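Local structure of glycosyl transferase family 8 (Streptococcus pneumoniae, 5GVV) at residues R18-R29 and W247-I258. The protein transfers galactose from UDP-galactose to the terminal glucose of the already glycosylated serine-rich repeat protein PsrP, the third step in its O-glycosylation. Sequence-based numbering, arbitrary orientation.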
# COMPACT_ATOMS: atom_id res chain seq x y z
N ARG A 18 4.08 1.19 1.04
CA ARG A 18 4.06 -0.22 1.46
C ARG A 18 5.46 -0.69 1.86
O ARG A 18 5.60 -1.54 2.74
CB ARG A 18 3.50 -1.13 0.35
CG ARG A 18 1.98 -1.08 0.20
CD ARG A 18 1.48 -2.03 -0.89
NE ARG A 18 1.66 -3.43 -0.52
CZ ARG A 18 2.46 -4.27 -1.16
NH1 ARG A 18 3.16 -3.85 -2.21
NH2 ARG A 18 2.56 -5.54 -0.76
N GLN A 19 6.48 -0.13 1.22
CA GLN A 19 7.87 -0.47 1.53
C GLN A 19 8.33 0.28 2.77
O GLN A 19 8.98 -0.29 3.65
CB GLN A 19 8.78 -0.14 0.34
CG GLN A 19 8.56 -1.02 -0.90
CD GLN A 19 7.20 -0.81 -1.56
OE1 GLN A 19 6.76 0.32 -1.75
NE2 GLN A 19 6.54 -1.91 -1.91
N ILE A 20 8.01 1.57 2.83
CA ILE A 20 8.35 2.38 4.00
C ILE A 20 7.74 1.77 5.26
O ILE A 20 8.42 1.61 6.27
CB ILE A 20 7.84 3.83 3.86
CG1 ILE A 20 8.47 4.49 2.63
CG2 ILE A 20 8.13 4.64 5.13
CD1 ILE A 20 7.83 5.83 2.28
N GLU A 21 6.46 1.42 5.20
CA GLU A 21 5.77 0.91 6.38
C GLU A 21 6.30 -0.46 6.80
O GLU A 21 6.42 -0.73 7.99
CB GLU A 21 4.25 0.85 6.16
CG GLU A 21 3.48 0.57 7.44
CD GLU A 21 1.97 0.72 7.29
OE1 GLU A 21 1.52 1.32 6.29
OE2 GLU A 21 1.24 0.24 8.19
N THR A 22 6.59 -1.31 5.82
CA THR A 22 7.19 -2.62 6.09
C THR A 22 8.56 -2.49 6.75
O THR A 22 8.87 -3.21 7.70
CB THR A 22 7.32 -3.44 4.80
OG1 THR A 22 6.02 -3.72 4.28
CG2 THR A 22 8.03 -4.76 5.07
N ALA A 23 9.39 -1.58 6.26
CA ALA A 23 10.72 -1.38 6.85
C ALA A 23 10.59 -0.86 8.28
O ALA A 23 11.32 -1.30 9.17
CB ALA A 23 11.53 -0.42 6.00
N MSE A 24 9.67 0.09 8.51
CA MSE A 24 9.44 0.60 9.85
C MSE A 24 8.90 -0.46 10.75
O MSE A 24 9.30 -0.59 11.89
CB MSE A 24 8.49 1.85 9.86
CG MSE A 24 9.08 3.08 9.22
SE MSE A 24 7.68 4.52 9.13
CE MSE A 24 7.28 4.18 10.99
N LYS A 25 7.95 -1.27 10.27
CA LYS A 25 7.43 -2.38 11.08
C LYS A 25 8.54 -3.31 11.55
O LYS A 25 8.57 -3.71 12.72
CB LYS A 25 6.37 -3.17 10.31
CG LYS A 25 4.98 -2.56 10.40
CD LYS A 25 3.88 -3.55 10.01
CE LYS A 25 3.79 -3.76 8.51
NZ LYS A 25 2.47 -4.34 8.11
N SER A 26 9.46 -3.66 10.66
CA SER A 26 10.55 -4.57 11.01
C SER A 26 11.46 -3.92 12.06
O SER A 26 11.90 -4.59 13.00
CB SER A 26 11.34 -5.00 9.77
OG SER A 26 12.03 -3.92 9.17
N LEU A 27 11.73 -2.63 11.90
CA LEU A 27 12.52 -1.86 12.87
C LEU A 27 11.87 -1.83 14.25
O LEU A 27 12.53 -2.08 15.27
CB LEU A 27 12.74 -0.43 12.35
CG LEU A 27 13.45 0.59 13.25
CD1 LEU A 27 14.88 0.16 13.55
CD2 LEU A 27 13.44 1.97 12.63
N CYS A 28 10.57 -1.53 14.29
CA CYS A 28 9.84 -1.39 15.56
C CYS A 28 9.59 -2.73 16.22
O CYS A 28 9.44 -2.82 17.44
CB CYS A 28 8.51 -0.66 15.33
SG CYS A 28 8.68 1.05 14.79
N ARG A 29 9.52 -3.79 15.41
CA ARG A 29 9.36 -5.14 15.92
C ARG A 29 10.48 -5.50 16.90
O ARG A 29 10.25 -6.18 17.90
CB ARG A 29 9.35 -6.12 14.75
CG ARG A 29 9.36 -7.59 15.15
CD ARG A 29 8.14 -7.95 15.99
NE ARG A 29 8.08 -9.39 16.24
CZ ARG A 29 8.62 -9.99 17.29
NH1 ARG A 29 9.28 -9.29 18.21
NH2 ARG A 29 8.52 -11.31 17.43
N TRP A 247 10.67 -10.52 3.61
CA TRP A 247 10.02 -9.23 3.39
C TRP A 247 8.52 -9.35 3.58
O TRP A 247 7.90 -8.49 4.21
CB TRP A 247 10.31 -8.67 1.99
CG TRP A 247 9.78 -7.25 1.81
CD1 TRP A 247 10.46 -6.08 2.06
CD2 TRP A 247 8.46 -6.86 1.38
NE1 TRP A 247 9.64 -5.00 1.81
CE2 TRP A 247 8.42 -5.45 1.38
CE3 TRP A 247 7.32 -7.57 0.98
CZ2 TRP A 247 7.27 -4.73 1.00
CZ3 TRP A 247 6.19 -6.86 0.60
CH2 TRP A 247 6.17 -5.45 0.62
N TRP A 248 7.94 -10.41 3.03
CA TRP A 248 6.50 -10.61 3.12
C TRP A 248 6.05 -10.86 4.56
O TRP A 248 4.97 -10.41 4.96
CB TRP A 248 6.06 -11.73 2.18
CG TRP A 248 6.03 -11.24 0.77
CD1 TRP A 248 6.97 -11.42 -0.19
CD2 TRP A 248 5.01 -10.41 0.19
NE1 TRP A 248 6.60 -10.78 -1.35
CE2 TRP A 248 5.40 -10.15 -1.14
CE3 TRP A 248 3.81 -9.88 0.66
CZ2 TRP A 248 4.62 -9.38 -2.01
CZ3 TRP A 248 3.04 -9.11 -0.20
CH2 TRP A 248 3.44 -8.86 -1.52
N GLU A 249 6.88 -11.56 5.32
CA GLU A 249 6.59 -11.83 6.73
C GLU A 249 6.35 -10.54 7.51
O GLU A 249 5.47 -10.47 8.37
CB GLU A 249 7.76 -12.60 7.34
CG GLU A 249 7.58 -12.96 8.80
CD GLU A 249 8.72 -13.82 9.32
OE1 GLU A 249 8.48 -14.61 10.27
OE2 GLU A 249 9.84 -13.73 8.76
N TYR A 250 7.13 -9.50 7.22
CA TYR A 250 6.93 -8.22 7.89
C TYR A 250 5.85 -7.37 7.24
O TYR A 250 5.13 -6.64 7.93
CB TYR A 250 8.25 -7.47 8.02
CG TYR A 250 9.17 -8.09 9.04
CD1 TYR A 250 9.04 -7.80 10.39
CD2 TYR A 250 10.17 -8.97 8.65
CE1 TYR A 250 9.87 -8.37 11.33
CE2 TYR A 250 11.01 -9.54 9.59
CZ TYR A 250 10.86 -9.23 10.92
OH TYR A 250 11.70 -9.80 11.86
N SER A 251 5.72 -7.45 5.92
CA SER A 251 4.67 -6.69 5.22
C SER A 251 3.27 -7.09 5.70
O SER A 251 2.39 -6.24 5.87
CB SER A 251 4.77 -6.89 3.71
OG SER A 251 3.71 -6.24 3.04
N LEU A 252 3.08 -8.39 5.94
CA LEU A 252 1.78 -8.92 6.32
C LEU A 252 1.56 -8.97 7.83
O LEU A 252 0.54 -9.48 8.31
CB LEU A 252 1.59 -10.31 5.72
CG LEU A 252 1.72 -10.32 4.20
CD1 LEU A 252 1.84 -11.73 3.67
CD2 LEU A 252 0.54 -9.61 3.56
N MSE A 253 2.52 -8.43 8.58
CA MSE A 253 2.43 -8.39 10.04
C MSE A 253 1.55 -7.21 10.46
O MSE A 253 1.79 -6.08 10.04
CB MSE A 253 3.83 -8.29 10.64
CG MSE A 253 3.89 -8.36 12.15
SE MSE A 253 5.73 -8.38 12.79
CE MSE A 253 6.17 -10.22 12.34
N ASP A 254 0.53 -7.49 11.27
CA ASP A 254 -0.30 -6.42 11.82
C ASP A 254 0.52 -5.61 12.82
O ASP A 254 1.43 -6.14 13.45
CB ASP A 254 -1.52 -7.00 12.55
CG ASP A 254 -2.62 -7.44 11.60
OD1 ASP A 254 -2.78 -6.84 10.52
OD2 ASP A 254 -3.36 -8.38 11.96
N TRP A 255 0.21 -4.32 12.96
CA TRP A 255 0.88 -3.50 13.95
C TRP A 255 0.54 -4.00 15.35
O TRP A 255 1.33 -3.85 16.29
CB TRP A 255 0.46 -2.04 13.79
CG TRP A 255 1.30 -1.28 12.81
CD1 TRP A 255 0.96 -0.93 11.53
CD2 TRP A 255 2.62 -0.78 13.03
NE1 TRP A 255 2.00 -0.23 10.95
CE2 TRP A 255 3.03 -0.13 11.85
CE3 TRP A 255 3.50 -0.82 14.12
CZ2 TRP A 255 4.29 0.48 11.73
CZ3 TRP A 255 4.74 -0.21 14.00
CH2 TRP A 255 5.12 0.43 12.81
N SER A 256 -0.65 -4.59 15.48
CA SER A 256 -1.11 -5.14 16.75
C SER A 256 -0.17 -6.24 17.27
O SER A 256 0.07 -6.32 18.48
CB SER A 256 -2.53 -5.68 16.61
OG SER A 256 -2.58 -6.70 15.62
N VAL A 257 0.35 -7.07 16.36
CA VAL A 257 1.35 -8.08 16.74
C VAL A 257 2.58 -7.41 17.35
O VAL A 257 3.11 -7.86 18.37
CB VAL A 257 1.79 -8.92 15.53
CG1 VAL A 257 3.00 -9.80 15.90
CG2 VAL A 257 0.65 -9.78 15.02
N ILE A 258 3.04 -6.34 16.70
CA ILE A 258 4.24 -5.64 17.14
C ILE A 258 4.02 -4.99 18.50
O ILE A 258 4.86 -5.12 19.40
CB ILE A 258 4.66 -4.57 16.11
CG1 ILE A 258 4.95 -5.23 14.76
CG2 ILE A 258 5.86 -3.76 16.61
CD1 ILE A 258 5.14 -4.25 13.62
O HOH W 1 1.48 -6.84 1.56
O HOH W 2 3.13 -3.63 3.00
O HOH W 3 7.36 -6.05 18.40
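Buried Lys25 spends its ammonium group on backbone carbonyls: NZ donates to Met253 O at 2.7 Å and to Ser251 O at 2.9 Å, the second from above the carbonyl plane. These oxygens lie where helix 244-251 ends and the chain turns into helix 255-263, so a positive charge suits the place and probably gains from the partial negative charge of the helix end. A bend at chi3 (-76°) swings the tip toward the turn, while CG of the same lysine rests on one face of the Trp255 indole, 3.6 Å from the centroid of its six-membered ring. Trp255 enters as a knob among Glu21, Met24, Lys25 and Cys28. Its NE1 donates to Glu21 OE2 at 2.9 Å, nearly in the indole plane and on the anti side of the carboxylate; the other oxygen, OE1, takes Trp47 NE1, so two indoles share one acid. Helix 17-30 follows the first strand of the GT-A nucleotide-binding domain, whose UDP lies about 7 Å from the side chain of Gln19, and the contact joins it to the two helices that follow the UDP-pocket residues His227, Ile229, Ser230 and Lys233. Segments 18-29 and 247-251 cross almost perpendicularly, at 88°, with Thr22 at the crossing. Its OG1 bonds back to Arg18 O, leaving CG2, anti to the backbone N, to lie over the five-membered ring of Trp247. The small Ser26 lets the helix come close to Tyr250, with CB over the ring face, 3.9 Å from its centroid. Beside the subunit interface a water links Arg18 NH2 with Ser251 OG, while NH1 reaches Tyr14 OH of the second subunit.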